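Local coordinates for Her-1 protein (Caenorhabditis elegans, PDB 1SZH) that dictates male development in the nematode as a secreted signalling protein that inhibits the function of tra-2a, at residues Lys66-Asp71 against Lys128-Arg133; Ser77-Asp82 against Ser114-Asp119. The protein carries 2 engineered substitutions. All blocks are in the same frame, centred on the assembly; numbering follows the deposited sequence.

Contact 1: Lys66-Asp71 against Lys128-Arg133; sequences KKINLD and KCRSLR. With ACT (acetate ion), chain D.
Arg-133, on helix 120-134, lies against Asn-69 and Asp-71 of the loop between helices 47-59 and 85-97. Its CB points at that loop. CG leaves anti to the backbone N (chi1 -163°), and bends at chi2 and chi3 carry the chain obliquely across the loop, bringing CD to 4.0 Å from Asp-71 CB. NE has Asn-69 CB on its stacked face and forms a salt bridge with Asp-72. Further out, amide and guanidinium planes are stacked, 24° apart: Arg-133 CZ is 3.8 Å from Asn-69 CG and NH1 3.6 Å from Asn-69 OD1, while Asn-69 CB sits over one face, toward the rim, 3.5 Å from Arg-133 NH2. At the edge, in plane, Arg-133 NH2 gives an almost straight bond (N-H...acceptor angle 175°) to acetate OXT at 3.2 Å. The acetate, probably from the crystallisation liquor, is also held by Lys-134.

One turn earlier, Arg-130 crosses Ile-68 at about a right angle, its NH2 3.9 Å from Ile-68 CG1. A water accepts from Arg-130 NH2 at 3.2 Å and from Asn-69 N at 2.9 Å, linking helix to loop backbone. Arg-130 NE shares Asp-72 with Arg-133, and NH1 pairs with Glu-127.

No direct hydrogen bond joins the two segments; stacking, aliphatic packing and one water do the work, while the paired salt bridges to Asp-72 would be expected to restrict both guanidinium groups.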
loop_
_atom_site.group_PDB
_atom_site.type_symbol
_atom_site.label_atom_id
_atom_site.label_comp_id
_atom_site.label_asym_id
_atom_site.label_seq_id
_atom_site.Cartn_x
_atom_site.Cartn_y
_atom_site.Cartn_z
ATOM N N LYS A 66 -6.761 10.271 -1.570
ATOM C CA LYS A 66 -6.990 8.819 -1.610
ATOM C C LYS A 66 -5.681 8.047 -1.777
ATOM O O LYS A 66 -5.657 6.822 -1.632
ATOM C CB LYS A 66 -7.918 8.444 -2.760
ATOM C CG LYS A 66 -9.328 8.956 -2.604
ATOM C CD LYS A 66 -10.229 8.337 -3.652
ATOM C CE LYS A 66 -11.702 8.693 -3.437
ATOM N NZ LYS A 66 -12.572 8.195 -4.557
ATOM N N LYS A 67 -4.604 8.755 -2.091
ATOM C CA LYS A 67 -3.306 8.130 -2.294
ATOM C C LYS A 67 -2.586 7.833 -0.984
ATOM O O LYS A 67 -2.800 8.521 0.026
ATOM C CB LYS A 67 -2.397 9.043 -3.139
ATOM C CG LYS A 67 -2.940 9.354 -4.517
ATOM C CD LYS A 67 -1.908 9.996 -5.439
ATOM C CE LYS A 67 -1.603 11.418 -5.065
ATOM N NZ LYS A 67 -0.828 12.102 -6.163
ATOM N N ILE A 68 -1.726 6.814 -1.010
ATOM C CA ILE A 68 -0.892 6.478 0.146
ATOM C C ILE A 68 0.511 6.244 -0.374
ATOM O O ILE A 68 0.710 5.502 -1.346
ATOM C CB ILE A 68 -1.368 5.224 0.891
ATOM C CG1 ILE A 68 -2.678 5.548 1.624
ATOM C CG2 ILE A 68 -0.294 4.790 1.927
ATOM C CD1 ILE A 68 -3.321 4.345 2.262
ATOM N N ASN A 69 1.493 6.875 0.265
ATOM C CA ASN A 69 2.869 6.740 -0.149
ATOM C C ASN A 69 3.305 5.268 -0.078
ATOM O O ASN A 69 3.079 4.589 0.934
ATOM C CB ASN A 69 3.766 7.593 0.757
ATOM C CG ASN A 69 5.156 7.807 0.175
ATOM O OD1 ASN A 69 5.530 8.936 -0.197
ATOM N ND2 ASN A 69 5.930 6.747 0.092
ATOM N N LEU A 70 3.911 4.771 -1.151
ATOM C CA LEU A 70 4.367 3.389 -1.170
ATOM C C LEU A 70 5.254 3.001 0.018
ATOM O O LEU A 70 5.169 1.867 0.515
ATOM C CB LEU A 70 5.112 3.095 -2.482
ATOM C CG LEU A 70 5.600 1.652 -2.670
ATOM C CD1 LEU A 70 4.430 0.662 -2.658
ATOM C CD2 LEU A 70 6.355 1.585 -4.009
ATOM N N ASP A 71 6.075 3.937 0.494
ATOM C CA ASP A 71 6.969 3.671 1.608
ATOM C C ASP A 71 6.254 3.313 2.894
ATOM O O ASP A 71 6.836 2.663 3.755
ATOM C CB ASP A 71 7.892 4.866 1.892
ATOM C CG ASP A 71 8.802 5.194 0.731
ATOM O OD1 ASP A 71 9.317 4.252 0.090
ATOM O OD2 ASP A 71 9.011 6.401 0.473
ATOM N N LYS A 128 1.440 5.758 13.731
ATOM C CA LYS A 128 2.571 6.612 14.142
ATOM C C LYS A 128 3.741 6.448 13.160
ATOM O O LYS A 128 4.420 7.408 12.794
ATOM C CB LYS A 128 2.989 6.261 15.573
ATOM C CG LYS A 128 4.155 7.091 16.129
ATOM C CD LYS A 128 4.258 6.854 17.635
ATOM C CE LYS A 128 5.139 7.884 18.316
ATOM N NZ LYS A 128 5.106 7.677 19.791
ATOM N N CYS A 129 4.000 5.220 12.735
ATOM C CA CYS A 129 5.044 4.961 11.764
ATOM C C CYS A 129 4.750 5.765 10.485
ATOM O O CYS A 129 5.663 6.345 9.907
ATOM C CB CYS A 129 5.080 3.446 11.467
ATOM S SG CYS A 129 6.225 2.883 10.226
ATOM N N ARG A 130 3.493 5.785 10.034
ATOM C CA ARG A 130 3.159 6.544 8.835
ATOM C C ARG A 130 3.419 8.042 9.043
ATOM O O ARG A 130 3.932 8.707 8.142
ATOM C CB ARG A 130 1.703 6.323 8.432
ATOM C CG ARG A 130 1.389 4.896 7.929
ATOM C CD ARG A 130 -0.070 4.839 7.431
ATOM N NE ARG A 130 -0.239 5.698 6.266
ATOM C CZ ARG A 130 -1.309 6.442 6.016
ATOM N NH1 ARG A 130 -2.343 6.446 6.853
ATOM N NH2 ARG A 130 -1.333 7.199 4.924
ATOM N N SER A 131 3.049 8.556 10.220
ATOM C CA SER A 131 3.271 9.972 10.537
ATOM C C SER A 131 4.760 10.298 10.543
ATOM O O SER A 131 5.173 11.316 9.984
ATOM C CB SER A 131 2.665 10.316 11.902
ATOM O OG SER A 131 1.250 10.316 11.824
ATOM N N LEU A 132 5.577 9.446 11.162
ATOM C CA LEU A 132 7.026 9.687 11.184
ATOM C C LEU A 132 7.616 9.687 9.756
ATOM O O LEU A 132 8.492 10.504 9.441
ATOM C CB LEU A 132 7.737 8.634 12.039
ATOM C CG LEU A 132 7.640 8.816 13.561
ATOM C CD1 LEU A 132 8.446 7.712 14.218
ATOM C CD2 LEU A 132 8.173 10.187 13.971
ATOM N N ARG A 133 7.146 8.778 8.898
ATOM C CA ARG A 133 7.618 8.729 7.500
ATOM C C ARG A 133 7.265 10.079 6.831
ATOM O O ARG A 133 8.094 10.708 6.165
ATOM C CB ARG A 133 6.924 7.556 6.773
ATOM C CG ARG A 133 7.553 7.075 5.429
ATOM C CD ARG A 133 7.281 8.016 4.248
ATOM N NE ARG A 133 5.872 8.381 4.124
ATOM C CZ ARG A 133 5.445 9.485 3.527
ATOM N NH1 ARG A 133 6.329 10.330 2.989
ATOM N NH2 ARG A 133 4.160 9.778 3.507
HETATM C C ACT D . 3.834 12.354 1.168
HETATM O O ACT D . 4.849 13.069 0.766
HETATM O OXT ACT D . 3.170 12.520 2.251
HETATM C CH3 ACT D . 3.329 11.210 0.354
HETATM O O HOH W 1 0.881 8.038 2.812
#

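Contact 2: Ser77-Asp82 against Ser114-Asp119; sequences SVFGND and SCSLLD
The Phe-79 ring has Val-78 CG1 over the centre of one face, 4.1 Å above its plane, and from the other segment Ser-116 CB approaches obliquely, 3.5 Å from Phe-79 CE2. Outside the two segments, Phe-126 of helix 120-134 also meets this ring, and Cys-94 of helix 85-97 touches it. Ser-116 turns its CB toward the phenyl group; with chi1 at 59°, OG lies between backbone N and carbonyl carbon and bonds back to Ile-112 O in helix 105-115.

Two further flat groups, the carboxylates of Asp-82 and Asp-119, have planes 79° apart. Asp-82 extends with CG anti to the backbone N (chi1 -180°), bringing OD2 to a modelled 2.5 Å from Asp-119 OD1, a spacing too doubtful to interpret. The Asn-81 amide turns back within its own segment, ND2 bonding to Val-78 O at 3.0 Å.

Glu-84, an engineered residue, brings a like charge close to Asp-82. Chemically the contact joins the 3-10 segment to the end of helix 105-115 in two ways: buried packing of Phe-79 on Ser-116, and a water that donates to Phe-79 O and to Asp-119 OD2, each at 3.2 Å, reaching the type I turn Ser-116 to Asp-119.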
loop_
_atom_site.group_PDB
_atom_site.type_symbol
_atom_site.label_atom_id
_atom_site.label_comp_id
_atom_site.label_asym_id
_atom_site.label_seq_id
_atom_site.Cartn_x
_atom_site.Cartn_y
_atom_site.Cartn_z
ATOM N N SER A 77 4.835 -4.154 9.163
ATOM C CA SER A 77 5.561 -5.144 9.936
ATOM C C SER A 77 5.194 -5.131 11.401
ATOM O O SER A 77 5.351 -6.142 12.090
ATOM C CB SER A 77 7.069 -4.925 9.788
ATOM O OG SER A 77 7.443 -5.160 8.443
ATOM N N VAL A 78 4.676 -4.006 11.879
ATOM C CA VAL A 78 4.347 -3.938 13.301
ATOM C C VAL A 78 3.261 -4.906 13.742
ATOM O O VAL A 78 3.224 -5.318 14.893
ATOM C CB VAL A 78 3.934 -2.518 13.744
ATOM C CG1 VAL A 78 2.518 -2.179 13.305
ATOM C CG2 VAL A 78 4.061 -2.411 15.252
ATOM N N PHE A 79 2.377 -5.295 12.832
ATOM C CA PHE A 79 1.291 -6.181 13.218
ATOM C C PHE A 79 1.730 -7.583 13.572
ATOM O O PHE A 79 1.028 -8.282 14.303
ATOM C CB PHE A 79 0.242 -6.198 12.123
ATOM C CG PHE A 79 -0.454 -4.892 11.963
ATOM C CD1 PHE A 79 -0.246 -4.118 10.812
ATOM C CD2 PHE A 79 -1.262 -4.393 12.985
ATOM C CE1 PHE A 79 -0.846 -2.867 10.691
ATOM C CE2 PHE A 79 -1.867 -3.146 12.874
ATOM C CZ PHE A 79 -1.655 -2.376 11.723
ATOM N N GLY A 80 2.911 -7.964 13.087
ATOM C CA GLY A 80 3.433 -9.286 13.370
ATOM C C GLY A 80 4.046 -9.361 14.756
ATOM O O GLY A 80 4.470 -10.432 15.183
ATOM N N ASN A 81 4.096 -8.235 15.466
ATOM C CA ASN A 81 4.680 -8.246 16.807
ATOM C C ASN A 81 3.728 -8.997 17.716
ATOM O O ASN A 81 4.092 -9.437 18.805
ATOM C CB ASN A 81 4.948 -6.821 17.295
ATOM C CG ASN A 81 6.180 -6.204 16.634
ATOM O OD1 ASN A 81 7.283 -6.757 16.710
ATOM N ND2 ASN A 81 5.998 -5.060 15.986
ATOM N N ASP A 82 2.493 -9.132 17.250
ATOM C CA ASP A 82 1.493 -9.898 17.967
ATOM C C ASP A 82 1.903 -11.298 17.520
ATOM O O ASP A 82 1.448 -11.784 16.482
ATOM C CB ASP A 82 0.096 -9.572 17.438
ATOM C CG ASP A 82 -0.988 -10.338 18.150
ATOM O OD1 ASP A 82 -0.865 -11.574 18.263
ATOM O OD2 ASP A 82 -1.966 -9.708 18.595
ATOM N N SER A 114 -9.710 -3.030 10.942
ATOM C CA SER A 114 -10.559 -4.147 11.334
ATOM C C SER A 114 -9.769 -5.382 11.737
ATOM O O SER A 114 -10.100 -5.997 12.741
ATOM C CB SER A 114 -11.543 -4.476 10.219
ATOM O OG SER A 114 -12.514 -3.443 10.139
ATOM N N CYS A 115 -8.721 -5.764 11.000
ATOM C CA CYS A 115 -7.997 -6.957 11.418
ATOM C C CYS A 115 -7.166 -6.778 12.672
ATOM O O CYS A 115 -6.775 -7.752 13.296
ATOM C CB CYS A 115 -7.132 -7.576 10.305
ATOM S SG CYS A 115 -5.869 -6.668 9.479
ATOM N N SER A 116 -6.903 -5.539 13.038
ATOM C CA SER A 116 -6.117 -5.293 14.238
ATOM C C SER A 116 -7.019 -4.796 15.385
ATOM O O SER A 116 -6.523 -4.248 16.366
ATOM C CB SER A 116 -5.006 -4.250 13.949
ATOM O OG SER A 116 -5.572 -3.016 13.505
ATOM N N LEU A 117 -8.336 -4.986 15.291
ATOM C CA LEU A 117 -9.226 -4.484 16.352
ATOM C C LEU A 117 -8.942 -4.944 17.773
ATOM O O LEU A 117 -9.255 -4.229 18.732
ATOM C CB LEU A 117 -10.686 -4.802 16.024
ATOM C CG LEU A 117 -11.341 -3.868 15.009
ATOM C CD1 LEU A 117 -12.749 -4.383 14.702
ATOM C CD2 LEU A 117 -11.412 -2.445 15.541
ATOM N N LEU A 118 -8.379 -6.132 17.922
ATOM C CA LEU A 118 -8.065 -6.633 19.253
ATOM C C LEU A 118 -6.603 -6.369 19.602
ATOM O O LEU A 118 -6.075 -6.898 20.579
ATOM C CB LEU A 118 -8.379 -8.126 19.354
ATOM C CG LEU A 118 -9.842 -8.474 19.064
ATOM C CD1 LEU A 118 -10.077 -9.941 19.379
ATOM C CD2 LEU A 118 -10.764 -7.620 19.895
ATOM N N ASP A 119 -5.963 -5.533 18.790
ATOM C CA ASP A 119 -4.567 -5.137 18.991
ATOM C C ASP A 119 -4.495 -3.647 18.675
ATOM O O ASP A 119 -3.702 -3.211 17.839
ATOM C CB ASP A 119 -3.645 -5.919 18.043
ATOM C CG ASP A 119 -3.696 -7.422 18.282
ATOM O OD1 ASP A 119 -3.392 -7.848 19.417
ATOM O OD2 ASP A 119 -4.043 -8.173 17.339
HETATM O O HOH W 2 -2.027 -7.455 14.921
#

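How the contacts relate
Contacts 1 and 2 have centres about 17 Å apart, and their nearest atoms, about 6 Å apart, do not touch. Both lie in an all-helical chain without strands, described as containing a left-handed antiparallel four-helix bundle and an overhand three-helix bundle. In sequence, both segments of contact 2 fall between those of contact 1. The long connection between helix 47-59 and helix 85-97 supplies 66-71 and 77-82, whereas 114-119 runs from the end of helix 105-115 into the turn before helix 120-134, which carries 128-133 and whose Phe-126 meets Phe-79 of contact 2. Each contact includes one half of a disulfide: Cys-129, bonded to Cys-75, and Cys-115, bonded to Cys-90.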